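Local coordinates for major capsid protein (Paramecium bursaria Chlorella virus 1, PDB 5TIP) that self-assembles as trimers into the icosahedral capsid of a large chlorella virus, forming the bulk of its glycosylated protein shell, at residues Gln43-Ser48 and Pro199-Trp204; Ile69-Val74 and Val148-Phe153; Gln93-Glu98 and Val172-Thr177. One frame throughout, in Å; residues are numbered along the deposited sequence.

Interaction 1: residues Gln43-Ser48 and Pro199-Trp204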
loop_
_atom_site.group_PDB
_atom_site.type_symbol
_atom_site.label_atom_id
_atom_site.label_comp_id
_atom_site.label_asym_id
_atom_site.label_seq_id
_atom_site.Cartn_x
_atom_site.Cartn_y
_atom_site.Cartn_z
ATOM N N GLN A 43 -23.654 21.335 -7.340
ATOM C CA GLN A 43 -23.773 22.132 -8.549
ATOM C C GLN A 43 -25.125 21.902 -9.210
ATOM O O GLN A 43 -25.823 20.921 -8.936
ATOM C CB GLN A 43 -22.655 21.801 -9.542
ATOM C CG GLN A 43 -21.253 21.976 -8.992
ATOM C CD GLN A 43 -20.943 23.413 -8.628
ATOM O OE1 GLN A 43 -21.062 24.315 -9.457
ATOM N NE2 GLN A 43 -20.541 23.634 -7.384
ATOM N N THR A 44 -25.483 22.825 -10.097
ATOM C CA THR A 44 -26.697 22.710 -10.893
ATOM C C THR A 44 -26.370 22.012 -12.207
ATOM O O THR A 44 -25.446 22.418 -12.918
ATOM C CB THR A 44 -27.305 24.088 -11.159
ATOM O OG1 THR A 44 -27.608 24.730 -9.914
ATOM C CG2 THR A 44 -28.580 23.961 -11.979
ATOM N N ILE A 45 -27.121 20.961 -12.520
ATOM C CA ILE A 45 -26.925 20.189 -13.741
ATOM C C ILE A 45 -27.909 20.688 -14.789
ATOM O O ILE A 45 -29.123 20.720 -14.548
ATOM C CB ILE A 45 -27.103 18.684 -13.482
ATOM C CG1 ILE A 45 -26.064 18.190 -12.474
ATOM C CG2 ILE A 45 -26.994 17.903 -14.784
ATOM C CD1 ILE A 45 -26.140 16.706 -12.195
ATOM N N ASN A 46 -27.389 21.078 -15.950
ATOM C CA ASN A 46 -28.200 21.568 -17.056
ATOM C C ASN A 46 -28.452 20.439 -18.046
ATOM O O ASN A 46 -27.509 19.779 -18.494
ATOM C CB ASN A 46 -27.516 22.743 -17.756
ATOM C CG ASN A 46 -27.361 23.954 -16.852
ATOM O OD1 ASN A 46 -26.253 24.444 -16.635
ATOM N ND2 ASN A 46 -28.477 24.441 -16.320
ATOM N N GLY A 47 -29.714 20.218 -18.378
ATOM C CA GLY A 47 -30.104 19.156 -19.281
ATOM C C GLY A 47 -30.898 18.069 -18.574
ATOM O O GLY A 47 -31.063 18.060 -17.352
ATOM N N SER A 48 -31.405 17.145 -19.385
ATOM C CA SER A 48 -32.189 16.024 -18.887
ATOM C C SER A 48 -31.265 14.842 -18.625
ATOM O O SER A 48 -30.657 14.303 -19.558
ATOM C CB SER A 48 -33.282 15.643 -19.883
ATOM O OG SER A 48 -34.204 16.705 -20.050
ATOM N N PRO A 199 -31.149 6.920 -14.383
ATOM C CA PRO A 199 -30.268 7.300 -13.277
ATOM C C PRO A 199 -30.548 8.710 -12.787
ATOM O O PRO A 199 -31.030 9.571 -13.527
ATOM C CB PRO A 199 -28.869 7.197 -13.891
ATOM C CG PRO A 199 -29.088 7.464 -15.336
ATOM C CD PRO A 199 -30.430 6.868 -15.668
ATOM N N THR A 200 -30.233 8.937 -11.515
ATOM C CA THR A 200 -30.251 10.264 -10.920
ATOM C C THR A 200 -28.815 10.710 -10.683
ATOM O O THR A 200 -27.974 9.916 -10.249
ATOM C CB THR A 200 -31.027 10.273 -9.601
ATOM O OG1 THR A 200 -31.193 8.930 -9.136
ATOM C CG2 THR A 200 -32.397 10.900 -9.800
ATOM N N MET A 201 -28.533 11.977 -10.976
ATOM C CA MET A 201 -27.169 12.479 -10.974
ATOM C C MET A 201 -27.080 13.765 -10.168
ATOM O O MET A 201 -28.021 14.563 -10.130
ATOM C CB MET A 201 -26.656 12.738 -12.399
ATOM C CG MET A 201 -25.190 13.144 -12.458
ATOM S SD MET A 201 -24.671 13.735 -14.075
ATOM C CE MET A 201 -25.739 12.775 -15.131
ATOM N N SER A 202 -25.935 13.951 -9.516
ATOM C CA SER A 202 -25.608 15.203 -8.855
ATOM C C SER A 202 -24.100 15.398 -8.917
ATOM O O SER A 202 -23.333 14.432 -8.871
ATOM C CB SER A 202 -26.097 15.227 -7.402
ATOM O OG SER A 202 -25.514 14.181 -6.646
ATOM N N VAL A 203 -23.685 16.655 -9.034
ATOM C CA VAL A 203 -22.277 17.019 -9.141
ATOM C C VAL A 203 -21.908 17.831 -7.912
ATOM O O VAL A 203 -22.606 18.791 -7.563
ATOM C CB VAL A 203 -21.992 17.811 -10.431
ATOM C CG1 VAL A 203 -20.512 18.146 -10.531
ATOM C CG2 VAL A 203 -22.449 17.022 -11.647
ATOM N N TRP A 204 -20.818 17.445 -7.255
ATOM C CA TRP A 204 -20.351 18.111 -6.048
ATOM C C TRP A 204 -18.913 18.565 -6.249
ATOM O O TRP A 204 -18.073 17.786 -6.712
ATOM C CB TRP A 204 -20.462 17.182 -4.838
ATOM C CG TRP A 204 -21.880 16.843 -4.493
ATOM C CD1 TRP A 204 -22.680 15.929 -5.117
ATOM C CD2 TRP A 204 -22.672 17.423 -3.451
ATOM N NE1 TRP A 204 -23.917 15.901 -4.525
ATOM C CE2 TRP A 204 -23.938 16.808 -3.499
ATOM C CE3 TRP A 204 -22.432 18.400 -2.480
ATOM C CZ2 TRP A 204 -24.960 17.139 -2.615
ATOM C CZ3 TRP A 204 -23.447 18.727 -1.605
ATOM C CH2 TRP A 204 -24.696 18.098 -1.677
HETATM O O HOH W 1 -26.086 18.519 -8.778
#

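Interaction 2: residues Ile69-Val74 and Val148-Phe153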
loop_
_atom_site.group_PDB
_atom_site.type_symbol
_atom_site.label_atom_id
_atom_site.label_comp_id
_atom_site.label_asym_id
_atom_site.label_seq_id
_atom_site.Cartn_x
_atom_site.Cartn_y
_atom_site.Cartn_z
ATOM N N ILE A 69 -13.747 16.986 -7.317
ATOM C CA ILE A 69 -15.070 16.993 -7.929
ATOM C C ILE A 69 -15.566 15.556 -7.996
ATOM O O ILE A 69 -14.874 14.682 -8.531
ATOM C CB ILE A 69 -15.058 17.625 -9.336
ATOM C CG1 ILE A 69 -14.628 19.091 -9.265
ATOM C CG2 ILE A 69 -16.426 17.501 -9.986
ATOM C CD1 ILE A 69 -14.716 19.819 -10.590
ATOM N N VAL A 70 -16.759 15.311 -7.458
ATOM C CA VAL A 70 -17.344 13.976 -7.405
ATOM C C VAL A 70 -18.708 14.008 -8.081
ATOM O O VAL A 70 -19.503 14.927 -7.856
ATOM C CB VAL A 70 -17.466 13.463 -5.955
ATOM C CG1 VAL A 70 -18.069 12.068 -5.928
ATOM C CG2 VAL A 70 -16.108 13.469 -5.273
ATOM N N VAL A 71 -18.973 13.003 -8.911
ATOM C CA VAL A 71 -20.266 12.826 -9.561
ATOM C C VAL A 71 -20.993 11.693 -8.851
ATOM O O VAL A 71 -20.499 10.560 -8.804
ATOM C CB VAL A 71 -20.109 12.525 -11.059
ATOM C CG1 VAL A 71 -21.471 12.292 -11.701
ATOM C CG2 VAL A 71 -19.367 13.658 -11.754
ATOM N N GLU A 72 -22.160 11.994 -8.292
ATOM C CA GLU A 72 -22.964 11.002 -7.594
ATOM C C GLU A 72 -24.017 10.432 -8.535
ATOM O O GLU A 72 -24.719 11.183 -9.220
ATOM C CB GLU A 72 -23.632 11.607 -6.358
ATOM C CG GLU A 72 -22.651 12.046 -5.280
ATOM C CD GLU A 72 -23.335 12.434 -3.983
ATOM O OE1 GLU A 72 -24.570 12.278 -3.892
ATOM O OE2 GLU A 72 -22.639 12.904 -3.056
ATOM N N PHE A 73 -24.121 9.105 -8.564
ATOM C CA PHE A 73 -25.169 8.410 -9.293
ATOM C C PHE A 73 -25.960 7.526 -8.339
ATOM O O PHE A 73 -25.431 7.032 -7.339
ATOM C CB PHE A 73 -24.614 7.539 -10.430
ATOM C CG PHE A 73 -24.090 8.316 -11.601
ATOM C CD1 PHE A 73 -24.933 9.123 -12.347
ATOM C CD2 PHE A 73 -22.763 8.206 -11.985
ATOM C CE1 PHE A 73 -24.456 9.827 -13.436
ATOM C CE2 PHE A 73 -22.281 8.906 -13.074
ATOM C CZ PHE A 73 -23.128 9.719 -13.801
ATOM N N VAL A 74 -27.236 7.335 -8.659
ATOM C CA VAL A 74 -28.091 6.380 -7.966
ATOM C C VAL A 74 -28.640 5.417 -9.008
ATOM O O VAL A 74 -29.395 5.824 -9.900
ATOM C CB VAL A 74 -29.229 7.077 -7.206
ATOM C CG1 VAL A 74 -30.114 6.046 -6.543
ATOM C CG2 VAL A 74 -28.666 8.045 -6.178
ATOM N N VAL A 148 -18.367 8.826 -8.437
ATOM C CA VAL A 148 -17.331 8.761 -9.463
ATOM C C VAL A 148 -16.435 9.986 -9.292
ATOM O O VAL A 148 -16.877 11.108 -9.592
ATOM C CB VAL A 148 -17.932 8.703 -10.872
ATOM C CG1 VAL A 148 -16.834 8.514 -11.905
ATOM C CG2 VAL A 148 -18.955 7.582 -10.965
ATOM N N PRO A 149 -15.200 9.830 -8.812
ATOM C CA PRO A 149 -14.314 10.992 -8.651
ATOM C C PRO A 149 -13.608 11.321 -9.960
ATOM O O PRO A 149 -13.081 10.437 -10.639
ATOM C CB PRO A 149 -13.321 10.531 -7.580
ATOM C CG PRO A 149 -13.242 9.048 -7.783
ATOM C CD PRO A 149 -14.601 8.597 -8.272
ATOM N N LEU A 150 -13.599 12.603 -10.312
ATOM C CA LEU A 150 -12.895 13.043 -11.506
ATOM C C LEU A 150 -11.401 13.127 -11.225
ATOM O O LEU A 150 -10.972 13.329 -10.085
ATOM C CB LEU A 150 -13.422 14.399 -11.978
ATOM C CG LEU A 150 -14.898 14.459 -12.377
ATOM C CD1 LEU A 150 -15.235 15.810 -12.994
ATOM C CD2 LEU A 150 -15.258 13.325 -13.326
ATOM N N ILE A 151 -10.604 12.963 -12.278
ATOM C CA ILE A 151 -9.157 12.887 -12.117
ATOM C C ILE A 151 -8.465 13.881 -13.040
ATOM O O ILE A 151 -7.446 13.562 -13.663
ATOM C CB ILE A 151 -8.646 11.455 -12.365
ATOM C CG1 ILE A 151 -9.232 10.886 -13.659
ATOM C CG2 ILE A 151 -8.987 10.561 -11.182
ATOM C CD1 ILE A 151 -8.869 9.440 -13.918
ATOM N N PHE A 152 -9.005 15.095 -13.131
ATOM C CA PHE A 152 -8.320 16.158 -13.848
ATOM C C PHE A 152 -7.156 16.676 -13.001
ATOM O O PHE A 152 -6.920 16.218 -11.879
ATOM C CB PHE A 152 -9.301 17.269 -14.217
ATOM C CG PHE A 152 -10.332 16.851 -15.229
ATOM C CD1 PHE A 152 -9.959 16.487 -16.512
ATOM C CD2 PHE A 152 -11.676 16.817 -14.894
ATOM C CE1 PHE A 152 -10.905 16.099 -17.441
ATOM C CE2 PHE A 152 -12.627 16.430 -15.820
ATOM C CZ PHE A 152 -12.241 16.071 -17.094
ATOM N N PHE A 153 -6.416 17.648 -13.541
ATOM C CA PHE A 153 -5.176 18.071 -12.894
ATOM C C PHE A 153 -5.436 18.677 -11.521
ATOM O O PHE A 153 -4.666 18.447 -10.579
ATOM C CB PHE A 153 -4.414 19.055 -13.787
ATOM C CG PHE A 153 -5.147 20.340 -14.051
ATOM C CD1 PHE A 153 -6.017 20.449 -15.122
ATOM C CD2 PHE A 153 -4.952 21.445 -13.236
ATOM C CE1 PHE A 153 -6.687 21.631 -15.369
ATOM C CE2 PHE A 153 -5.622 22.629 -13.478
ATOM C CZ PHE A 153 -6.490 22.723 -14.545
HETATM O O HOH W 2 -12.019 14.198 -7.650
#

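Interaction 3: residues Gln93-Glu98 and Val172-Thr177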
loop_
_atom_site.group_PDB
_atom_site.type_symbol
_atom_site.label_atom_id
_atom_site.label_comp_id
_atom_site.label_asym_id
_atom_site.label_seq_id
_atom_site.Cartn_x
_atom_site.Cartn_y
_atom_site.Cartn_z
ATOM N N GLN A 93 -19.611 8.307 -19.564
ATOM C CA GLN A 93 -18.955 7.919 -20.811
ATOM C C GLN A 93 -17.786 8.840 -21.135
ATOM O O GLN A 93 -16.703 8.376 -21.511
ATOM C CB GLN A 93 -19.964 7.904 -21.957
ATOM C CG GLN A 93 -19.347 7.577 -23.305
ATOM C CD GLN A 93 -20.384 7.366 -24.385
ATOM O OE1 GLN A 93 -21.117 6.378 -24.370
ATOM N NE2 GLN A 93 -20.455 8.298 -25.330
ATOM N N ASP A 94 -17.988 10.149 -21.007
ATOM C CA ASP A 94 -16.887 11.088 -21.165
ATOM C C ASP A 94 -17.212 12.360 -20.398
ATOM O O ASP A 94 -18.382 12.702 -20.203
ATOM C CB ASP A 94 -16.598 11.400 -22.642
ATOM C CG ASP A 94 -17.808 11.935 -23.387
ATOM O OD1 ASP A 94 -18.194 13.099 -23.152
ATOM O OD2 ASP A 94 -18.364 11.191 -24.224
ATOM N N VAL A 95 -16.162 13.052 -19.963
ATOM C CA VAL A 95 -16.290 14.303 -19.227
ATOM C C VAL A 95 -15.239 15.272 -19.753
ATOM O O VAL A 95 -14.069 14.908 -19.907
ATOM C CB VAL A 95 -16.147 14.094 -17.705
ATOM C CG1 VAL A 95 -14.916 13.260 -17.384
ATOM C CG2 VAL A 95 -16.110 15.431 -16.978
ATOM N N GLU A 96 -15.665 16.496 -20.059
ATOM C CA GLU A 96 -14.820 17.511 -20.671
ATOM C C GLU A 96 -14.700 18.710 -19.742
ATOM O O GLU A 96 -15.710 19.206 -19.231
ATOM C CB GLU A 96 -15.393 17.946 -22.022
ATOM C CG GLU A 96 -14.579 19.001 -22.745
ATOM C CD GLU A 96 -15.253 19.467 -24.018
ATOM O OE1 GLU A 96 -16.388 19.020 -24.286
ATOM O OE2 GLU A 96 -14.655 20.284 -24.747
ATOM N N LEU A 97 -13.471 19.169 -19.524
ATOM C CA LEU A 97 -13.200 20.350 -18.715
ATOM C C LEU A 97 -12.973 21.547 -19.630
ATOM O O LEU A 97 -12.172 21.475 -20.567
ATOM C CB LEU A 97 -11.983 20.130 -17.816
ATOM C CG LEU A 97 -11.528 21.360 -17.029
ATOM C CD1 LEU A 97 -12.569 21.738 -15.986
ATOM C CD2 LEU A 97 -10.174 21.122 -16.384
ATOM N N GLU A 98 -13.676 22.646 -19.355
ATOM C CA GLU A 98 -13.644 23.834 -20.200
ATOM C C GLU A 98 -13.457 25.080 -19.347
ATOM O O GLU A 98 -14.163 25.262 -18.351
ATOM C CB GLU A 98 -14.936 23.947 -21.017
ATOM C CG GLU A 98 -15.012 25.173 -21.905
ATOM C CD GLU A 98 -16.363 25.315 -22.580
ATOM O OE1 GLU A 98 -16.642 24.552 -23.529
ATOM O OE2 GLU A 98 -17.150 26.186 -22.152
ATOM N N VAL A 172 -15.902 28.260 -15.919
ATOM C CA VAL A 172 -15.425 26.886 -15.824
ATOM C C VAL A 172 -16.630 25.965 -15.944
ATOM O O VAL A 172 -17.577 26.063 -15.153
ATOM C CB VAL A 172 -14.663 26.639 -14.512
ATOM C CG1 VAL A 172 -14.189 25.198 -14.444
ATOM C CG2 VAL A 172 -13.486 27.591 -14.402
ATOM N N LYS A 173 -16.603 25.074 -16.931
ATOM C CA LYS A 173 -17.734 24.204 -17.208
ATOM C C LYS A 173 -17.274 22.761 -17.360
ATOM O O LYS A 173 -16.141 22.490 -17.768
ATOM C CB LYS A 173 -18.485 24.649 -18.471
ATOM C CG LYS A 173 -19.138 26.016 -18.343
ATOM C CD LYS A 173 -20.028 26.320 -19.534
ATOM C CE LYS A 173 -21.207 25.365 -19.586
ATOM N NZ LYS A 173 -22.056 25.595 -20.787
ATOM N N LEU A 174 -18.176 21.840 -17.030
ATOM C CA LEU A 174 -17.978 20.410 -17.224
ATOM C C LEU A 174 -19.087 19.886 -18.120
ATOM O O LEU A 174 -20.264 20.176 -17.885
ATOM C CB LEU A 174 -17.981 19.659 -15.891
ATOM C CG LEU A 174 -16.822 19.911 -14.932
ATOM C CD1 LEU A 174 -17.143 19.332 -13.567
ATOM C CD2 LEU A 174 -15.542 19.309 -15.484
ATOM N N TYR A 175 -18.716 19.125 -19.145
ATOM C CA TYR A 175 -19.669 18.563 -20.095
ATOM C C TYR A 175 -19.665 17.047 -19.945
ATOM O O TYR A 175 -18.665 16.391 -20.252
ATOM C CB TYR A 175 -19.318 18.978 -21.523
ATOM C CG TYR A 175 -19.472 20.460 -21.762
ATOM C CD1 TYR A 175 -20.696 21.003 -22.133
ATOM C CD2 TYR A 175 -18.396 21.321 -21.601
ATOM C CE1 TYR A 175 -20.839 22.362 -22.342
ATOM C CE2 TYR A 175 -18.529 22.677 -21.808
ATOM C CZ TYR A 175 -19.750 23.195 -22.179
ATOM O OH TYR A 175 -19.881 24.548 -22.388
ATOM N N PHE A 176 -20.778 16.497 -19.475
ATOM C CA PHE A 176 -20.904 15.065 -19.261
ATOM C C PHE A 176 -21.687 14.421 -20.398
ATOM O O PHE A 176 -22.602 15.020 -20.967
ATOM C CB PHE A 176 -21.589 14.770 -17.925
ATOM C CG PHE A 176 -20.874 15.345 -16.738
ATOM C CD1 PHE A 176 -19.868 14.633 -16.106
ATOM C CD2 PHE A 176 -21.211 16.594 -16.248
ATOM C CE1 PHE A 176 -19.209 15.156 -15.013
ATOM C CE2 PHE A 176 -20.556 17.124 -15.152
ATOM C CZ PHE A 176 -19.554 16.402 -14.534
ATOM N N THR A 177 -21.319 13.183 -20.716
ATOM C CA THR A 177 -22.058 12.352 -21.657
ATOM C C THR A 177 -22.326 11.019 -20.982
ATOM O O THR A 177 -21.386 10.336 -20.565
ATOM C CB THR A 177 -21.278 12.145 -22.959
ATOM O OG1 THR A 177 -21.045 13.410 -23.589
ATOM C CG2 THR A 177 -22.049 11.242 -23.909
#

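Interaction 1: residues Gln43-Ser48 and Pro199-Trp204
Q43 meets V203 just beyond strand 36-42, where one sheet of the N-terminal jelly roll hands the chain on to the other. The backbone N of Q43 gives its hydrogen to V203 O at 2.8 Å, with the donor close to the axis of the carbonyl. The side chain then leans over the same residue: Q43 CG stands anti to its own carbonyl carbon (chi1 -57°), which brings it to 4.2 Å from V203 CG1. The amide at the tip is occupied elsewhere, with NE2 bonded to Y207 OH and OE1 to S60 N. A water accepts the N-H of V203 at 3.1 Å from its N; its link to Q43 O is modelled too short to be trusted. T44 turns away from strand 200-204 and lends its carbonyl O to T57 OG1. I45 returns to the strand and carries most of the apolar contact. Its chain is extended at chi2 (-178°), which sets CD1 over the backbone of strand 200-204, 3.5 Å from M201 O. On one flank this methyl meets V203 CG2 at 3.7 Å; on another it touches M201, whose CG is also 3.7 Å from I45 CD1. By N46 the segment has changed allegiance and bonds through its backbone to S56, in the opposing sheet. W204 points away from the loop, where R328 of the second subunit makes a cation-pi contact with it, and its NE1 reaches S202 OG at 3.2 Å, almost in the plane of the indole.

Interaction 2: residues Ile69-Val74 and Val148-Phe153
V71 and V148 face each other as a hydrogen-bonded antiparallel pair, and two backbone bonds join them. V148 N donates to V71 O at 2.8 Å in an essentially straight bond, and V71 N answers to V148 O at 2.9 Å, although this second donor sits tilted 33° from the carbonyl plane. A third backbone bond runs from L150 N to I69 O at 3.0 Å. On the face that carries V71 and V148 the apolar groups follow the backbone closely. The CG2 methyl of V148 comes up to the edge of the F73 ring, near its plane, 4.0 Å from CD2. L150 sends CD1 against I69 CG2 at 3.7 Å, the two chains crossing at a slant. The strands involved, 65-76 and 143-149, are neighbours in one of the two sheets of the N-terminal jelly roll, and this face looks into the sandwich: I69 and L150 both rest on L174, and V71 on F176, in the opposing sheet.

The other face is thinner. V70 and P149 form a non-hydrogen-bonded pair, so the missing N-H of the proline costs the ladder nothing. The CG1 methyl of V70 comes no nearer than 4.0 Å, to V148 O. A second subunit helps to cover this side: its Y339 packs on P149 and its Q340 on V70, while its R328 forms a salt bridge with E72, which also pairs with R145 of its own chain. At the I69-L150 end a single water completes the link, accepting from I69 N and donating to L150 O, 2.8 Å from that oxygen; residues 151-153 then draw away from strand 69-74.

Interaction 3: residues Gln93-Glu98 and Val172-Thr177
Y175 lies across E96 and E98 on the face of the sheet they share, and can be followed outward atom by atom. CB starts beside E96, 4.0 Å from its OE1, while OE2 of that carboxylate is held by R103. CG stands anti to the tyrosine's carbonyl carbon (chi1 -66°), and the ring runs toward E98. CD2 is still near E96 OE1, at 4.1 Å. CE2 comes 3.2 Å from E98 OE1, and E98 CB lies at the ring edge, in its plane. At the tip, Y175 OH donates to E98 OE2 at 3.2 Å, arriving from above the carboxylate plane. Y175 OH also accepts from K173 NZ at 2.9 Å. The hydroxyl thus bridges K173 and E98, whose NZ and OE2 stay 5.1 Å apart, where opposite charges would probably still attract.

Beneath this layer strands 93-98 and 172-177 run antiparallel (166°) as the central pair of the four-stranded sheet of the N-terminal jelly roll. The other face is apolar and turned inward: V95 and F176 lie side by side, with CG2 of V95 3.7 Å from CE1 of F176. At the far end Q93 and D94 both face T177 in a classic beta bulge, their N atoms making weak bonds to its O. D94 OD1 takes T177 OG1 on its syn side at 2.9 Å, 27° out of the carboxylate plane, and K54 NZ bonds to the same OG1.

How the interactions relate
Followed from the N terminus, the chain lays down 43-48, 69-74 and 93-98 before any of the three contacts is made. The return of 148-153 closes interaction 2 and that of 172-177 closes interaction 3; their segments alternate, so these two loops cross. Interaction 1 closes last, at 199-204, and its loop encloses both others. Strand 200-204 then bonds through its backbone to strand 69-74, so that interactions 1 and 2 share a sheet through these strands. Interaction 3 belongs to the opposing sheet. F176 joins all three within the sandwich, touching V71 of interaction 2 and V203 of interaction 1, while F152 and F153 pack on V95 and L97.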